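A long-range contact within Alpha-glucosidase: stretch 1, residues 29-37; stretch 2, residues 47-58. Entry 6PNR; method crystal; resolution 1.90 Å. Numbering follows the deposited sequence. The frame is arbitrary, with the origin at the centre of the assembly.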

# COMPACT_ATOMS: atom_id res chain seq x y z
N ILE A 29 24.90 -2.06 15.27
CA ILE A 29 24.03 -3.23 15.19
C ILE A 29 22.83 -3.03 16.11
O ILE A 29 22.99 -2.68 17.29
CB ILE A 29 24.78 -4.52 15.56
CG1 ILE A 29 26.01 -4.73 14.67
CG2 ILE A 29 23.86 -5.72 15.48
CD1 ILE A 29 26.90 -5.88 15.13
N TYR A 30 21.63 -3.26 15.58
CA TYR A 30 20.44 -3.49 16.38
C TYR A 30 19.99 -4.92 16.16
O TYR A 30 20.15 -5.49 15.07
CB TYR A 30 19.29 -2.54 16.01
CG TYR A 30 19.61 -1.05 16.06
CD1 TYR A 30 20.49 -0.47 15.16
CD2 TYR A 30 18.98 -0.22 16.99
CE1 TYR A 30 20.77 0.89 15.19
CE2 TYR A 30 19.24 1.14 17.03
CZ TYR A 30 20.14 1.68 16.13
OH TYR A 30 20.40 3.03 16.18
N VAL A 31 19.38 -5.50 17.19
CA VAL A 31 18.83 -6.84 17.12
C VAL A 31 17.40 -6.78 17.64
O VAL A 31 17.00 -5.82 18.31
CB VAL A 31 19.66 -7.85 17.94
CG1 VAL A 31 21.06 -7.90 17.39
CG2 VAL A 31 19.70 -7.42 19.39
N GLY A 32 16.63 -7.80 17.32
CA GLY A 32 15.28 -7.82 17.83
C GLY A 32 14.53 -9.06 17.44
O GLY A 32 15.11 -10.07 17.01
N VAL A 33 13.21 -8.98 17.61
CA VAL A 33 12.29 -10.09 17.43
C VAL A 33 11.15 -9.61 16.56
O VAL A 33 10.54 -8.57 16.84
CB VAL A 33 11.76 -10.60 18.79
CG1 VAL A 33 10.84 -11.80 18.58
CG2 VAL A 33 12.93 -10.94 19.73
N GLY A 34 10.86 -10.35 15.49
CA GLY A 34 9.72 -10.07 14.65
C GLY A 34 8.93 -11.34 14.37
O GLY A 34 9.39 -12.45 14.61
N GLN A 35 7.70 -11.13 13.88
CA GLN A 35 6.82 -12.22 13.46
C GLN A 35 6.26 -11.85 12.09
O GLN A 35 5.39 -10.97 11.98
CB GLN A 35 5.69 -12.46 14.47
CG GLN A 35 4.67 -13.52 14.02
CD GLN A 35 5.30 -14.88 13.68
OE1 GLN A 35 5.89 -15.53 14.54
NE2 GLN A 35 5.17 -15.31 12.41
N GLU A 36 6.74 -12.52 11.05
CA GLU A 36 6.39 -12.14 9.70
C GLU A 36 5.02 -12.71 9.32
O GLU A 36 4.52 -13.65 9.92
CB GLU A 36 7.44 -12.64 8.71
CG GLU A 36 7.50 -14.14 8.58
CD GLU A 36 8.42 -14.79 9.60
OE1 GLU A 36 8.89 -14.10 10.53
OE2 GLU A 36 8.66 -16.01 9.47
N ASP A 37 4.42 -12.09 8.30
CA ASP A 37 3.24 -12.63 7.63
C ASP A 37 3.53 -12.60 6.14
O ASP A 37 3.67 -11.52 5.55
CB ASP A 37 1.98 -11.83 7.98
CG ASP A 37 0.72 -12.41 7.34
OD1 ASP A 37 0.27 -13.49 7.75
OD2 ASP A 37 0.19 -11.77 6.41
N ILE A 47 4.34 -9.47 1.93
CA ILE A 47 5.09 -9.74 3.15
C ILE A 47 4.98 -8.55 4.09
O ILE A 47 5.28 -7.41 3.70
CB ILE A 47 6.57 -10.06 2.84
CG1 ILE A 47 6.66 -11.41 2.10
CG2 ILE A 47 7.40 -10.08 4.12
CD1 ILE A 47 8.06 -11.77 1.68
N THR A 48 4.53 -8.80 5.31
CA THR A 48 4.56 -7.81 6.38
C THR A 48 5.24 -8.43 7.59
O THR A 48 5.37 -9.65 7.71
CB THR A 48 3.15 -7.34 6.76
OG1 THR A 48 2.37 -8.48 7.15
CG2 THR A 48 2.48 -6.65 5.58
N ASP A 49 5.67 -7.57 8.51
CA ASP A 49 6.37 -7.99 9.71
C ASP A 49 5.77 -7.28 10.92
O ASP A 49 5.37 -6.12 10.83
CB ASP A 49 7.88 -7.68 9.60
CG ASP A 49 8.74 -8.43 10.62
OD1 ASP A 49 8.30 -9.49 11.13
OD2 ASP A 49 9.86 -7.94 10.90
N TYR A 50 5.71 -7.98 12.04
CA TYR A 50 5.29 -7.40 13.32
C TYR A 50 6.50 -7.46 14.26
O TYR A 50 6.83 -8.52 14.78
CB TYR A 50 4.10 -8.15 13.89
CG TYR A 50 3.69 -7.69 15.26
CD1 TYR A 50 3.66 -6.33 15.58
CD2 TYR A 50 3.30 -8.60 16.24
CE1 TYR A 50 3.27 -5.90 16.85
CE2 TYR A 50 2.90 -8.18 17.50
CZ TYR A 50 2.89 -6.83 17.80
OH TYR A 50 2.48 -6.43 19.07
N VAL A 51 7.15 -6.32 14.45
CA VAL A 51 8.35 -6.24 15.28
C VAL A 51 7.92 -5.95 16.71
O VAL A 51 7.28 -4.93 16.98
CB VAL A 51 9.32 -5.17 14.77
CG1 VAL A 51 10.54 -5.05 15.71
CG2 VAL A 51 9.81 -5.51 13.35
N THR A 52 8.23 -6.87 17.63
CA THR A 52 7.97 -6.66 19.05
C THR A 52 9.19 -6.17 19.82
O THR A 52 9.03 -5.55 20.88
CB THR A 52 7.44 -7.94 19.70
OG1 THR A 52 8.26 -9.05 19.31
CG2 THR A 52 6.02 -8.21 19.27
N GLU A 53 10.41 -6.42 19.32
CA GLU A 53 11.60 -5.91 19.98
C GLU A 53 12.61 -5.42 18.95
O GLU A 53 12.79 -6.05 17.90
CB GLU A 53 12.26 -6.99 20.87
CG GLU A 53 11.33 -7.60 21.92
CD GLU A 53 12.05 -8.58 22.86
OE1 GLU A 53 13.29 -8.54 22.91
OE2 GLU A 53 11.37 -9.38 23.54
N ARG A 54 13.24 -4.29 19.24
CA ARG A 54 14.39 -3.81 18.49
C ARG A 54 15.19 -2.90 19.41
O ARG A 54 14.63 -1.97 19.98
CB ARG A 54 14.00 -3.04 17.22
CG ARG A 54 15.17 -2.20 16.67
CD ARG A 54 14.91 -1.53 15.32
NE ARG A 54 16.01 -0.62 14.99
CZ ARG A 54 16.36 -0.25 13.76
NH1 ARG A 54 15.70 -0.70 12.70
NH2 ARG A 54 17.40 0.57 13.59
N PHE A 55 16.50 -3.15 19.53
CA PHE A 55 17.29 -2.31 20.42
C PHE A 55 18.74 -2.33 19.99
O PHE A 55 19.22 -3.35 19.47
CB PHE A 55 17.15 -2.76 21.89
CG PHE A 55 17.31 -4.23 22.10
CD1 PHE A 55 18.57 -4.79 22.27
CD2 PHE A 55 16.21 -5.06 22.14
CE1 PHE A 55 18.72 -6.15 22.47
CE2 PHE A 55 16.36 -6.42 22.34
CZ PHE A 55 17.62 -6.97 22.51
N PRO A 56 19.46 -1.23 20.16
CA PRO A 56 20.88 -1.22 19.81
C PRO A 56 21.70 -2.02 20.81
O PRO A 56 21.33 -2.17 21.98
CB PRO A 56 21.25 0.27 19.86
CG PRO A 56 20.29 0.84 20.86
CD PRO A 56 19.00 0.07 20.69
N LEU A 57 22.82 -2.55 20.34
CA LEU A 57 23.70 -3.34 21.17
C LEU A 57 24.76 -2.44 21.81
O LEU A 57 25.19 -1.45 21.22
CB LEU A 57 24.38 -4.43 20.35
CG LEU A 57 23.48 -5.53 19.80
CD1 LEU A 57 24.32 -6.50 18.99
CD2 LEU A 57 22.79 -6.24 20.94
N LYS A 58 25.17 -2.81 23.02
CA LYS A 58 26.27 -2.15 23.72
C LYS A 58 27.55 -2.95 23.51
O LYS A 58 27.55 -4.17 23.68
CB LYS A 58 25.98 -2.03 25.22
CG LYS A 58 24.87 -1.06 25.58
CD LYS A 58 24.70 -1.01 27.10
CE LYS A 58 23.80 0.14 27.52
NZ LYS A 58 24.47 1.47 27.40

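Two neighbouring strands of Alpha-glucosidase, residues 29-37 and 47-56, pair as an antiparallel ladder that a beta bulge interrupts midway, with the apolar and cation-pi side-chain contacts gathered at the Tyr30 end. Their N-to-C directions differ by 177°, and the contact buries 897 Å² in total. Hydrogen-bonded pairs alternate with non-hydrogen-bonded ones: Val31 N donates to Phe55 O (3.1 Å) and Phe55 N returns a bond to Val31 O (3.0 Å), while at the far end Asp37 N reaches Thr48 O (2.7 Å) and Thr48 N reaches Asp37 O (2.9 Å). One rung beyond the strand, Leu57 N still bonds Ile29 O (3.1 Å).

The bulge lies opposite Val33. Val33 N donates to Glu53 O (3.0 Å), but Val33 O accepts from both Thr52 N (3.0 Å) and Glu53 N (3.3 Å), so the second strand spends one extra residue and the register shifts by one. Past it, Gln35 and Tyr50 resume the regular exchange, Gln35 N to Tyr50 O at 2.9 Å and Tyr50 N to Gln35 O at 3.0 Å.

Gly32 and Gly34 leave no room for a side chain at their positions. A CB on Gly32 would sit 1.9 Å from Glu53 O, and one on Gly34 would lie 2.9 Å from Asp49 OD2; both would clash.

On the face carrying Tyr30, the extended Arg54 side chain lays its guanidinium over the tyrosine ring, with Arg54 CZ 4.2 Å from the Tyr30 ring centroid and 19° off the normal, a cation-pi contact between positive charge and pi electrons. Pro56 CB packs against Tyr30 CE2 at 3.6 Å. On the face carrying Val31 and Phe55, Val31 CG2 meets Phe55 CE1 (3.5 Å); Val31 CG2 also lies 3.7 Å from Leu57 CD2. Leu57 CD1 also touches Ile29 CG2 (3.6 Å), extending this apolar packing beyond the strand pairing.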